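Local coordinates for probable acetyltransferase (Agrobacterium tumefaciens, PDB 2GE3), which binds acetyl coenzyme A and, as a member of the GNAT family, probably transfers its acetyl group to an acceptor that remains to be identified, at residues L106-L111 and E138-A143; L119-L124 and N163-F168; G71-R76 and G87-G92. One frame throughout, in Å; residues are numbered along the deposited sequence.

Interaction 1. Residues L106-L111 and E138-A143; sequences LMRRTL and EKIGFA. With ACO (acetyl coenzyme *a), chain E.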
loop_
_atom_site.group_PDB
_atom_site.type_symbol
_atom_site.label_atom_id
_atom_site.label_comp_id
_atom_site.label_asym_id
_atom_site.label_seq_id
_atom_site.Cartn_x
_atom_site.Cartn_y
_atom_site.Cartn_z
ATOM N N LEU A 106 -7.275 22.635 -4.188
ATOM C CA LEU A 106 -7.799 21.264 -4.399
ATOM C C LEU A 106 -7.601 20.365 -3.170
ATOM O O LEU A 106 -8.533 19.632 -2.795
ATOM C CB LEU A 106 -7.052 20.642 -5.565
ATOM C CG LEU A 106 -7.550 19.967 -6.848
ATOM C CD1 LEU A 106 -8.935 20.291 -7.360
ATOM C CD2 LEU A 106 -6.406 20.226 -7.950
HETATM N N MSE A 107 -6.409 20.400 -2.552
HETATM C CA MSE A 107 -6.162 19.651 -1.327
HETATM C C MSE A 107 -7.075 20.028 -0.177
HETATM O O MSE A 107 -7.628 19.165 0.427
HETATM C CB MSE A 107 -4.736 19.838 -0.832
HETATM C CG MSE A 107 -4.124 18.552 -0.195
HETATM SE SE MSE A 107 -2.112 18.667 -0.561
HETATM C CE MSE A 107 -2.507 19.531 -2.172
ATOM N N ARG A 108 -7.218 21.335 0.126
ATOM C CA ARG A 108 -8.152 21.786 1.151
ATOM C C ARG A 108 -9.570 21.301 1.026
ATOM O O ARG A 108 -10.216 20.963 2.043
ATOM C CB ARG A 108 -8.122 23.329 1.260
ATOM C CG ARG A 108 -6.750 23.774 1.604
ATOM C CD ARG A 108 -6.593 24.978 2.420
ATOM N NE ARG A 108 -5.602 25.823 1.804
ATOM C CZ ARG A 108 -4.373 26.082 2.219
ATOM N NH1 ARG A 108 -3.798 25.558 3.399
ATOM N NH2 ARG A 108 -3.717 26.943 1.423
ATOM N N ARG A 109 -10.103 21.374 -0.192
ATOM C CA ARG A 109 -11.454 20.887 -0.455
ATOM C C ARG A 109 -11.532 19.381 -0.259
ATOM O O ARG A 109 -12.538 18.843 0.253
ATOM C CB ARG A 109 -11.894 21.213 -1.888
ATOM C CG ARG A 109 -12.235 22.755 -2.102
ATOM C CD ARG A 109 -13.555 23.095 -1.281
ATOM N NE ARG A 109 -14.738 22.409 -1.850
ATOM C CZ ARG A 109 -15.331 22.770 -3.002
ATOM N NH1 ARG A 109 -14.827 23.769 -3.754
ATOM N NH2 ARG A 109 -16.401 22.112 -3.438
ATOM N N THR A 110 -10.510 18.684 -0.739
ATOM C CA THR A 110 -10.504 17.219 -0.748
ATOM C C THR A 110 -10.343 16.689 0.689
ATOM O O THR A 110 -11.012 15.750 1.052
ATOM C CB THR A 110 -9.438 16.652 -1.726
ATOM O OG1 THR A 110 -9.682 17.200 -3.032
ATOM C CG2 THR A 110 -9.451 15.037 -1.807
ATOM N N LEU A 111 -9.476 17.294 1.498
ATOM C CA LEU A 111 -9.326 16.953 2.924
ATOM C C LEU A 111 -10.526 17.273 3.762
ATOM O O LEU A 111 -10.885 16.544 4.733
ATOM C CB LEU A 111 -8.082 17.667 3.513
ATOM C CG LEU A 111 -6.704 17.151 2.971
ATOM C CD1 LEU A 111 -5.616 18.068 3.454
ATOM C CD2 LEU A 111 -6.376 15.666 3.463
ATOM N N GLU A 138 3.920 19.781 3.020
ATOM C CA GLU A 138 4.299 20.434 4.300
ATOM C C GLU A 138 3.391 21.635 4.657
ATOM O O GLU A 138 2.914 21.720 5.754
ATOM C CB GLU A 138 5.787 20.869 4.294
ATOM C CG GLU A 138 6.659 19.572 4.269
ATOM C CD GLU A 138 8.153 19.838 4.085
ATOM O OE1 GLU A 138 8.512 20.962 3.691
ATOM O OE2 GLU A 138 8.975 18.914 4.276
ATOM N N LYS A 139 3.141 22.521 3.684
ATOM C CA LYS A 139 2.369 23.707 3.884
ATOM C C LYS A 139 0.978 23.306 4.333
ATOM O O LYS A 139 0.447 23.884 5.237
ATOM C CB LYS A 139 2.284 24.478 2.570
ATOM C CG LYS A 139 1.511 25.699 2.657
ATOM C CD LYS A 139 0.822 26.053 1.376
ATOM C CE LYS A 139 1.772 26.059 0.161
ATOM N NZ LYS A 139 1.001 26.668 -1.025
ATOM N N ILE A 140 0.365 22.322 3.668
ATOM C CA ILE A 140 -0.996 21.915 4.027
ATOM C C ILE A 140 -1.048 21.300 5.445
ATOM O O ILE A 140 -2.083 21.316 6.024
ATOM C CB ILE A 140 -1.532 20.883 3.007
ATOM C CG1 ILE A 140 -1.675 21.525 1.608
ATOM C CG2 ILE A 140 -2.869 20.285 3.465
ATOM C CD1 ILE A 140 -2.520 22.754 1.481
ATOM N N GLY A 141 0.066 20.739 5.967
ATOM C CA GLY A 141 0.119 20.208 7.314
ATOM C C GLY A 141 0.343 18.666 7.354
ATOM O O GLY A 141 0.204 18.063 8.405
ATOM N N PHE A 142 0.786 18.029 6.250
ATOM C CA PHE A 142 1.221 16.620 6.312
ATOM C C PHE A 142 2.523 16.530 7.122
ATOM O O PHE A 142 3.316 17.408 7.056
ATOM C CB PHE A 142 1.418 16.003 4.944
ATOM C CG PHE A 142 0.132 15.630 4.298
ATOM C CD1 PHE A 142 -0.683 16.611 3.705
ATOM C CD2 PHE A 142 -0.268 14.292 4.245
ATOM C CE1 PHE A 142 -1.873 16.258 3.074
ATOM C CE2 PHE A 142 -1.487 13.927 3.628
ATOM C CZ PHE A 142 -2.281 14.894 3.013
ATOM N N ALA A 143 2.652 15.504 7.949
ATOM C CA ALA A 143 3.835 15.171 8.678
ATOM C C ALA A 143 4.635 14.109 7.899
ATOM O O ALA A 143 4.063 13.124 7.326
ATOM C CB ALA A 143 3.432 14.630 10.099
HETATM N N1A ACO E . 10.993 23.610 -4.498
HETATM C C2A ACO E . 10.518 23.982 -3.310
HETATM N N3A ACO E . 9.297 24.534 -3.199
HETATM C C4A ACO E . 8.531 24.756 -4.296
HETATM C C5A ACO E . 8.974 24.359 -5.601
HETATM C C6A ACO E . 10.301 23.757 -5.668
HETATM N N6A ACO E . 10.729 23.351 -6.935
HETATM N N7A ACO E . 8.017 24.754 -6.533
HETATM C C8A ACO E . 6.994 25.304 -5.878
HETATM N N9A ACO E . 7.327 25.331 -4.559
HETATM C C1B ACO E . 6.454 25.820 -3.522
HETATM C C2B ACO E . 5.671 27.083 -3.838
HETATM O O2B ACO E . 6.485 28.174 -3.355
HETATM C C3B ACO E . 4.442 26.747 -2.982
HETATM O O3B ACO E . 4.801 26.879 -1.597
HETATM P P3B ACO E . 4.685 28.242 -0.689
HETATM O O7A ACO E . 5.662 29.321 -1.141
HETATM O O8A ACO E . 5.139 27.595 0.621
HETATM O O9A ACO E . 3.315 28.765 -0.969
HETATM C C4B ACO E . 4.206 25.244 -3.136
HETATM O O4B ACO E . 5.508 24.722 -3.370
HETATM C C5B ACO E . 3.324 24.926 -4.377
HETATM O O5B ACO E . 1.978 25.233 -4.049
HETATM P P1A ACO E . 0.801 25.232 -5.051
HETATM O O1A ACO E . -0.383 25.123 -4.166
HETATM O O2A ACO E . 1.185 26.441 -5.877
HETATM O O3A ACO E . 1.083 23.835 -5.828
HETATM P P2A ACO E . 0.592 23.326 -7.223
HETATM O O4A ACO E . -0.628 23.963 -7.811
HETATM O O5A ACO E . 1.841 23.360 -8.062
HETATM O O6A ACO E . 0.194 21.772 -6.853
HETATM C CBP ACO E . 1.359 19.657 -7.242
HETATM C CCP ACO E . 1.232 20.904 -6.350
HETATM C CDP ACO E . 2.609 18.863 -6.737
HETATM C CEP ACO E . 0.097 18.797 -7.184
HETATM C CAP ACO E . 1.479 20.006 -8.780
HETATM O OAP ACO E . 2.620 20.822 -8.893
HETATM C C9P ACO E . 1.645 18.897 -9.781
HETATM O O9P ACO E . 0.650 18.381 -10.290
HETATM N N8P ACO E . 2.888 18.503 -10.123
HETATM C C7P ACO E . 3.038 17.333 -11.020
HETATM C C6P ACO E . 2.409 16.060 -10.493
HETATM C C5P ACO E . 2.673 15.678 -9.057
HETATM O O5P ACO E . 3.753 15.862 -8.504
HETATM N N4P ACO E . 1.667 15.055 -8.428
HETATM C C3P ACO E . 1.656 14.930 -6.985
HETATM C C2P ACO E . 2.754 13.986 -6.560
HETATM S S1P ACO E . 2.371 12.334 -7.087
HETATM C C ACO E . 3.173 12.019 -5.655
HETATM O O ACO E . 3.189 12.885 -4.823
HETATM C CH3 ACO E . 3.716 10.619 -5.507
#
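I140 presents a different carbon to each of three side chains on helix 102-117, a compact example of how one branched residue can knit two helices together. Its CG1 meets the selenium of selenomethionine M107 (SE to CG1 3.6 Å), its CG2 meets L111 CD1 at 3.5 Å, and its CD1 lies over one face of the R108 guanidinium, displaced toward the rim and 3.6 Å from NH1. With CG1 anti to the carbonyl carbon and CG2 anti to the backbone N (chi1 -65°), the two branches diverge toward separate partners. R108 bends at chi2 and chi3, and its flat end comes nearer to I140. The F142 ring adds a looser layer: L111 CD1 approaches CE1 obliquely at 4.2 Å.

Between I140 and F142 the chain leaves helix 131-140 through a Schellman motif, where G141 takes a positive phi of 115° that suits glycine. F142 goes on to touch M164 and I166 of strand 158-167. The contact packs the C-terminal end of helix 131-140 against helix 102-117, the two helices that flank strand 121-127 in the chain of this GNAT-family protein. K139 donates from NZ to the 3'-phosphate oxygen O9A of acetyl coenzyme A, 3.1 Å away. Between the segments the contact is apolar apart from the guanidinium face, whereas the positive charge of K139 probably favours the phosphate of the ligand.

Interaction 2. Residues L119-L124 and N163-F168; sequences LHRIEL and NMAIIF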
loop_
_atom_site.group_PDB
_atom_site.type_symbol
_atom_site.label_atom_id
_atom_site.label_comp_id
_atom_site.label_asym_id
_atom_site.label_seq_id
_atom_site.Cartn_x
_atom_site.Cartn_y
_atom_site.Cartn_z
ATOM N N LEU A 119 -13.124 9.871 7.863
ATOM C CA LEU A 119 -11.791 9.340 7.855
ATOM C C LEU A 119 -10.971 10.010 8.908
ATOM O O LEU A 119 -11.232 11.164 9.294
ATOM C CB LEU A 119 -11.144 9.473 6.469
ATOM C CG LEU A 119 -11.795 8.746 5.270
ATOM C CD1 LEU A 119 -11.034 9.086 3.959
ATOM C CD2 LEU A 119 -11.753 7.233 5.396
ATOM N N HIS A 120 -10.082 9.228 9.489
ATOM C CA HIS A 120 -9.178 9.691 10.562
ATOM C C HIS A 120 -7.783 10.090 9.995
ATOM O O HIS A 120 -7.133 11.107 10.416
ATOM C CB HIS A 120 -9.097 8.554 11.670
ATOM C CG HIS A 120 -8.083 8.795 12.744
ATOM N ND1 HIS A 120 -8.293 9.660 13.800
ATOM C CD2 HIS A 120 -6.857 8.253 12.939
ATOM C CE1 HIS A 120 -7.250 9.632 14.600
ATOM N NE2 HIS A 120 -6.370 8.774 14.111
ATOM N N ARG A 121 -7.339 9.254 9.060
ATOM C CA ARG A 121 -5.957 9.262 8.563
ATOM C C ARG A 121 -5.873 9.322 7.037
ATOM O O ARG A 121 -6.542 8.559 6.355
ATOM C CB ARG A 121 -5.160 8.115 9.175
ATOM C CG ARG A 121 -3.704 7.979 8.668
ATOM C CD ARG A 121 -3.154 6.711 9.289
ATOM N NE ARG A 121 -2.002 6.371 8.465
ATOM C CZ ARG A 121 -0.794 6.940 8.615
ATOM N NH1 ARG A 121 -0.536 7.810 9.626
ATOM N NH2 ARG A 121 0.151 6.642 7.752
ATOM N N ILE A 122 -5.206 10.368 6.543
ATOM C CA ILE A 122 -4.862 10.533 5.147
ATOM C C ILE A 122 -3.329 10.333 4.908
ATOM O O ILE A 122 -2.520 10.964 5.519
ATOM C CB ILE A 122 -5.333 11.836 4.505
ATOM C CG1 ILE A 122 -6.768 12.167 4.847
ATOM C CG2 ILE A 122 -5.104 11.758 2.947
ATOM C CD1 ILE A 122 -7.818 11.009 4.553
ATOM N N GLU A 123 -2.978 9.409 4.013
ATOM C CA GLU A 123 -1.590 9.083 3.780
ATOM C C GLU A 123 -1.254 9.191 2.302
ATOM O O GLU A 123 -2.148 9.214 1.469
ATOM C CB GLU A 123 -1.228 7.702 4.402
ATOM C CG GLU A 123 -1.643 6.535 3.597
ATOM C CD GLU A 123 -1.524 5.103 4.351
ATOM O OE1 GLU A 123 -1.291 4.161 3.558
ATOM O OE2 GLU A 123 -1.610 4.924 5.632
ATOM N N LEU A 124 0.029 9.401 2.025
ATOM C CA LEU A 124 0.574 9.648 0.686
ATOM C C LEU A 124 2.021 9.232 0.648
ATOM O O LEU A 124 2.719 9.107 1.688
ATOM C CB LEU A 124 0.359 11.116 0.231
ATOM C CG LEU A 124 0.970 12.310 0.924
ATOM C CD1 LEU A 124 2.562 12.405 0.683
ATOM C CD2 LEU A 124 0.234 13.557 0.500
ATOM N N ASN A 163 7.236 8.934 2.900
ATOM C CA ASN A 163 5.845 8.713 3.373
ATOM C C ASN A 163 5.428 9.811 4.262
ATOM O O ASN A 163 6.179 10.197 5.120
ATOM C CB ASN A 163 5.746 7.414 4.186
ATOM C CG ASN A 163 5.977 6.235 3.311
ATOM O OD1 ASN A 163 5.289 6.130 2.349
ATOM N ND2 ASN A 163 7.022 5.429 3.561
HETATM N N MSE A 164 4.210 10.267 4.105
HETATM C CA MSE A 164 3.751 11.420 4.866
HETATM C C MSE A 164 2.305 11.104 5.197
HETATM O O MSE A 164 1.694 10.320 4.500
HETATM C CB MSE A 164 3.861 12.689 4.031
HETATM C CG MSE A 164 5.367 12.968 3.501
HETATM SE SE MSE A 164 5.248 14.760 2.652
HETATM C CE MSE A 164 5.138 15.872 4.373
ATOM N N ALA A 165 1.780 11.718 6.245
ATOM C CA ALA A 165 0.408 11.518 6.644
ATOM C C ALA A 165 -0.171 12.723 7.427
ATOM O O ALA A 165 0.568 13.511 8.079
ATOM C CB ALA A 165 0.258 10.224 7.427
ATOM N N ILE A 166 -1.483 12.853 7.356
ATOM C CA ILE A 166 -2.201 13.814 8.199
ATOM C C ILE A 166 -3.237 13.096 9.022
ATOM O O ILE A 166 -3.847 12.149 8.554
ATOM C CB ILE A 166 -2.814 14.991 7.326
ATOM C CG1 ILE A 166 -3.030 16.272 8.132
ATOM C CG2 ILE A 166 -4.038 14.494 6.520
ATOM C CD1 ILE A 166 -3.202 17.577 7.163
ATOM N N ILE A 167 -3.425 13.519 10.276
ATOM C CA ILE A 167 -4.440 12.909 11.148
ATOM C C ILE A 167 -5.438 14.018 11.512
ATOM O O ILE A 167 -5.018 15.117 11.929
ATOM C CB ILE A 167 -3.877 12.143 12.385
ATOM C CG1 ILE A 167 -3.379 10.744 12.000
ATOM C CG2 ILE A 167 -4.953 11.947 13.528
ATOM C CD1 ILE A 167 -2.114 10.604 12.439
ATOM N N PHE A 168 -6.744 13.765 11.259
ATOM C CA PHE A 168 -7.752 14.808 11.559
ATOM C C PHE A 168 -7.968 14.825 13.063
ATOM O O PHE A 168 -8.086 13.768 13.718
ATOM C CB PHE A 168 -9.072 14.600 10.836
ATOM C CG PHE A 168 -8.973 14.722 9.372
ATOM C CD1 PHE A 168 -9.335 13.629 8.571
ATOM C CD2 PHE A 168 -8.473 15.934 8.764
ATOM C CE1 PHE A 168 -9.237 13.702 7.215
ATOM C CE2 PHE A 168 -8.342 16.017 7.406
ATOM C CZ PHE A 168 -8.752 14.922 6.612
HETATM O O HOH W 1 -10.277 11.966 13.377
HETATM O O HOH W 2 2.560 6.187 2.443
#
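H120 and I167 meet where the two antiparallel strands run out: I167 CG2 sits over one face of the imidazole, 3.4 Å from CE1. H120 has CG anti to its backbone N (chi1 173°), and although its CB starts away from the partner segment, the ring comes back to it. Next to this pair, the F168 ring takes the L119 carbonyl oxygen at its edge, with O 3.2 Å from CD1, and receives I122 CG1 obliquely against CE1. I122 CB also packs on I166 CG2, while L124 CD1 lies against M164 CB at 3.6 Å, the two side chains running alongside each other in the same direction. On the face opposite I122 and L124, shared with I167, A165 CB rests over the flat guanidinium of R121, 3.4 Å from NH1.

Backbone bonds hold this register, with I122-I166 and L124-M164 as the hydrogen-bonded pairs, and F168 N reaching H120 O beyond them. Strands 121-127 and 158-167 thus sit side by side in the mixed sheet of the GNAT fold, strand 158-167 being inserted between 121-127 and 143-153.

A second shell sets the polar ends. R121 grips E123 OE2 side-on through NE and NH2, with NE on the anti lone pair at 3.2 Å; NH2 also bridges to E145, and E123 OE1 to R83. H120 NE2 bonds to D150 of the second subunit, whose Y158 stacks on the imidazole, so this end of the sheet is part of the dimer interface. A water joins H120 ND1 to F168 O, and another donates to both L124 O and N163 OD1, the latter also bonded to S125. Behind the apolar face, helix 102-117 brings L111 against I122 and I166, and H115 stacks on F168.

Interaction 3. Residues G71-R76 and G87-G92; sequences GWCDIR and GTLGMG. With ACO (acetyl coenzyme *a), chain E.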
loop_
_atom_site.group_PDB
_atom_site.type_symbol
_atom_site.label_atom_id
_atom_site.label_comp_id
_atom_site.label_asym_id
_atom_site.label_seq_id
_atom_site.Cartn_x
_atom_site.Cartn_y
_atom_site.Cartn_z
ATOM N N GLY A 71 -6.776 19.443 -13.455
ATOM C CA GLY A 71 -6.215 19.013 -12.212
ATOM C C GLY A 71 -7.230 18.200 -11.447
ATOM O O GLY A 71 -8.380 18.303 -11.733
ATOM N N TRP A 72 -6.752 17.391 -10.483
ATOM C CA TRP A 72 -7.600 16.514 -9.679
ATOM C C TRP A 72 -6.899 16.222 -8.355
ATOM O O TRP A 72 -5.714 16.365 -8.226
ATOM C CB TRP A 72 -7.887 15.210 -10.393
ATOM C CG TRP A 72 -6.702 14.282 -10.400
ATOM C CD1 TRP A 72 -6.443 13.265 -9.506
ATOM C CD2 TRP A 72 -5.620 14.291 -11.337
ATOM N NE1 TRP A 72 -5.309 12.612 -9.879
ATOM C CE2 TRP A 72 -4.778 13.227 -10.992
ATOM C CE3 TRP A 72 -5.317 15.087 -12.485
ATOM C CZ2 TRP A 72 -3.576 12.934 -11.709
ATOM C CZ3 TRP A 72 -4.113 14.768 -13.228
ATOM C CH2 TRP A 72 -3.281 13.732 -12.818
ATOM N N CYS A 73 -7.681 15.829 -7.372
ATOM C CA CYS A 73 -7.144 15.392 -6.133
ATOM C C CYS A 73 -8.156 14.363 -5.677
ATOM O O CYS A 73 -9.360 14.624 -5.678
ATOM C CB CYS A 73 -6.991 16.607 -5.169
ATOM S SG CYS A 73 -6.371 16.228 -3.515
ATOM N N ASP A 74 -7.686 13.227 -5.199
ATOM C CA ASP A 74 -8.624 12.242 -4.739
ATOM C C ASP A 74 -8.137 11.397 -3.551
ATOM O O ASP A 74 -6.936 11.300 -3.267
ATOM C CB ASP A 74 -9.222 11.404 -5.874
ATOM C CG ASP A 74 -8.183 10.633 -6.711
ATOM O OD1 ASP A 74 -7.117 10.194 -6.184
ATOM O OD2 ASP A 74 -8.485 10.411 -7.934
ATOM N N ILE A 75 -9.101 10.872 -2.801
ATOM C CA ILE A 75 -8.741 10.077 -1.618
ATOM C C ILE A 75 -9.416 8.695 -1.768
ATOM O O ILE A 75 -10.652 8.625 -1.844
ATOM C CB ILE A 75 -9.000 10.822 -0.244
ATOM C CG1 ILE A 75 -8.120 12.074 -0.133
ATOM C CG2 ILE A 75 -8.713 9.898 1.001
ATOM C CD1 ILE A 75 -8.324 13.002 1.113
ATOM N N ARG A 76 -8.612 7.632 -1.913
ATOM C CA ARG A 76 -9.141 6.261 -1.883
ATOM C C ARG A 76 -9.108 5.652 -0.464
ATOM O O ARG A 76 -8.028 5.469 0.148
ATOM C CB ARG A 76 -8.472 5.362 -2.929
ATOM C CG ARG A 76 -6.947 5.033 -2.670
ATOM C CD ARG A 76 -6.294 4.179 -3.819
ATOM N NE ARG A 76 -6.817 4.776 -5.060
ATOM C CZ ARG A 76 -6.233 5.787 -5.683
ATOM N NH1 ARG A 76 -5.066 6.258 -5.194
ATOM N NH2 ARG A 76 -6.807 6.311 -6.777
ATOM N N GLY A 87 -7.359 6.820 4.270
ATOM C CA GLY A 87 -7.485 7.052 2.821
ATOM C C GLY A 87 -6.104 7.389 2.218
ATOM O O GLY A 87 -5.265 7.910 2.937
ATOM N N THR A 88 -5.867 7.040 0.944
ATOM C CA THR A 88 -4.645 7.362 0.213
ATOM C C THR A 88 -4.926 8.489 -0.764
ATOM O O THR A 88 -5.860 8.399 -1.551
ATOM C CB THR A 88 -4.153 6.185 -0.573
ATOM O OG1 THR A 88 -3.968 5.129 0.324
ATOM C CG2 THR A 88 -2.749 6.456 -1.270
ATOM N N LEU A 89 -4.151 9.542 -0.669
ATOM C CA LEU A 89 -4.283 10.705 -1.539
ATOM C C LEU A 89 -3.441 10.602 -2.858
ATOM O O LEU A 89 -2.327 10.131 -2.828
ATOM C CB LEU A 89 -3.969 12.008 -0.755
ATOM C CG LEU A 89 -4.260 13.388 -1.449
ATOM C CD1 LEU A 89 -4.714 14.367 -0.442
ATOM C CD2 LEU A 89 -3.014 13.849 -2.073
ATOM N N GLY A 90 -4.034 10.951 -4.017
ATOM C CA GLY A 90 -3.252 11.269 -5.246
ATOM C C GLY A 90 -3.770 12.566 -5.897
ATOM O O GLY A 90 -4.889 12.984 -5.674
HETATM N N MSE A 91 -2.928 13.229 -6.662
HETATM C CA MSE A 91 -3.294 14.471 -7.282
HETATM C C MSE A 91 -2.301 14.828 -8.350
HETATM O O MSE A 91 -1.152 14.349 -8.316
HETATM C CB MSE A 91 -3.287 15.583 -6.267
HETATM C CG MSE A 91 -1.935 15.823 -5.716
HETATM SE SE MSE A 91 -2.188 17.317 -4.329
HETATM C CE MSE A 91 -3.403 18.620 -5.429
ATOM N N GLY A 92 -2.742 15.709 -9.245
ATOM C CA GLY A 92 -1.938 16.102 -10.397
ATOM C C GLY A 92 -2.527 17.343 -11.006
ATOM O O GLY A 92 -3.743 17.598 -10.925
HETATM N N1A ACO E . 10.993 23.610 -4.498
HETATM C C2A ACO E . 10.518 23.982 -3.310
HETATM N N3A ACO E . 9.297 24.534 -3.199
HETATM C C4A ACO E . 8.531 24.756 -4.296
HETATM C C5A ACO E . 8.974 24.359 -5.601
HETATM C C6A ACO E . 10.301 23.757 -5.668
HETATM N N6A ACO E . 10.729 23.351 -6.935
HETATM N N7A ACO E . 8.017 24.754 -6.533
HETATM C C8A ACO E . 6.994 25.304 -5.878
HETATM N N9A ACO E . 7.327 25.331 -4.559
HETATM C C1B ACO E . 6.454 25.820 -3.522
HETATM C C2B ACO E . 5.671 27.083 -3.838
HETATM O O2B ACO E . 6.485 28.174 -3.355
HETATM C C3B ACO E . 4.442 26.747 -2.982
HETATM O O3B ACO E . 4.801 26.879 -1.597
HETATM P P3B ACO E . 4.685 28.242 -0.689
HETATM O O7A ACO E . 5.662 29.321 -1.141
HETATM O O8A ACO E . 5.139 27.595 0.621
HETATM O O9A ACO E . 3.315 28.765 -0.969
HETATM C C4B ACO E . 4.206 25.244 -3.136
HETATM O O4B ACO E . 5.508 24.722 -3.370
HETATM C C5B ACO E . 3.324 24.926 -4.377
HETATM O O5B ACO E . 1.978 25.233 -4.049
HETATM P P1A ACO E . 0.801 25.232 -5.051
HETATM O O1A ACO E . -0.383 25.123 -4.166
HETATM O O2A ACO E . 1.185 26.441 -5.877
HETATM O O3A ACO E . 1.083 23.835 -5.828
HETATM P P2A ACO E . 0.592 23.326 -7.223
HETATM O O4A ACO E . -0.628 23.963 -7.811
HETATM O O5A ACO E . 1.841 23.360 -8.062
HETATM O O6A ACO E . 0.194 21.772 -6.853
HETATM C CBP ACO E . 1.359 19.657 -7.242
HETATM C CCP ACO E . 1.232 20.904 -6.350
HETATM C CDP ACO E . 2.609 18.863 -6.737
HETATM C CEP ACO E . 0.097 18.797 -7.184
HETATM C CAP ACO E . 1.479 20.006 -8.780
HETATM O OAP ACO E . 2.620 20.822 -8.893
HETATM C C9P ACO E . 1.645 18.897 -9.781
HETATM O O9P ACO E . 0.650 18.381 -10.290
HETATM N N8P ACO E . 2.888 18.503 -10.123
HETATM C C7P ACO E . 3.038 17.333 -11.020
HETATM C C6P ACO E . 2.409 16.060 -10.493
HETATM C C5P ACO E . 2.673 15.678 -9.057
HETATM O O5P ACO E . 3.753 15.862 -8.504
HETATM N N4P ACO E . 1.667 15.055 -8.428
HETATM C C3P ACO E . 1.656 14.930 -6.985
HETATM C C2P ACO E . 2.754 13.986 -6.560
HETATM S S1P ACO E . 2.371 12.334 -7.087
HETATM C C ACO E . 3.173 12.019 -5.655
HETATM O O ACO E . 3.189 12.885 -4.823
HETATM C CH3 ACO E . 3.716 10.619 -5.507
#
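W72 lays its indole flat across the backbone of M91 and G92, a clear case of a large ring fitted to a hollow that glycine provides. The CA of G92 stands 3.7 Å from the centroid of the six-membered ring, only 12° off its normal, and M91 CA lies over the five-membered ring, both as CH-pi contacts. CG of W72 falls between the backbone N and the carbonyl carbon (chi1 74°), the crowded position, which starts the side chain back toward the neighbouring strand. A CB on G92 would collide with CH2, so the lack of a side chain is what admits the ring. F21 meets the indole edge-to-face, and helix 18-29 adds A24, L25 and V28 around it.

A smaller version of the same fit recurs at the other end, on the opposite face of the sheet: I75 CG2 drops onto G87 CA at 3.6 Å, again where a CB would clash. Between these ends L89 CD1 touches both C73 SG, 4.0 Å away, and I75 CG1, while C73 and M91 meet CB to CB. On the W72 face, R76 CG touches T88 CB at 3.7 Å, the side chains crossing at a slant, and D74 OD1 flanks the bare backbone of G90. Helix 102-117 covers the C73 and I75 side through T110.

Three hydrogen-bonded pairs, W72-G92, D74-G90 and R76-T88, keep bumps and hollows in step. At the G92 end the ligand takes over: M91 O accepts a weak bond from N4P of acetyl coenzyme A at 2.9 Å, and M91 CG and SE pack on the pantetheine carbon CEP. An antiparallel hairpin whose second strand offers its backbone to the pantetheine arm is characteristic of the acetyl-CoA site of GNAT acetyltransferases.

In the fold
Along the chain the hairpin of interaction 3 closes first; interactions 1 and 2 then interlock, their segments alternating. The three centres lie 10 to 12 Å apart, with interaction 3 about 2 Å from the centre of the chain. Interactions 2 and 3 share one mixed sheet, where the parallel neighbours 86-93 and 121-127 are joined by backbone bonds of G87 to R121 and E123. Helix 102-117 links those strands in a beta-alpha-beta crossover, carries one side of interaction 1 and packs M107 and T110 on the hairpin. Interactions 1 and 3 both touch acetyl coenzyme A, whereas interaction 2 extends to the second subunit; the cofactor site and the dimer contact thus appear built on one compact unit.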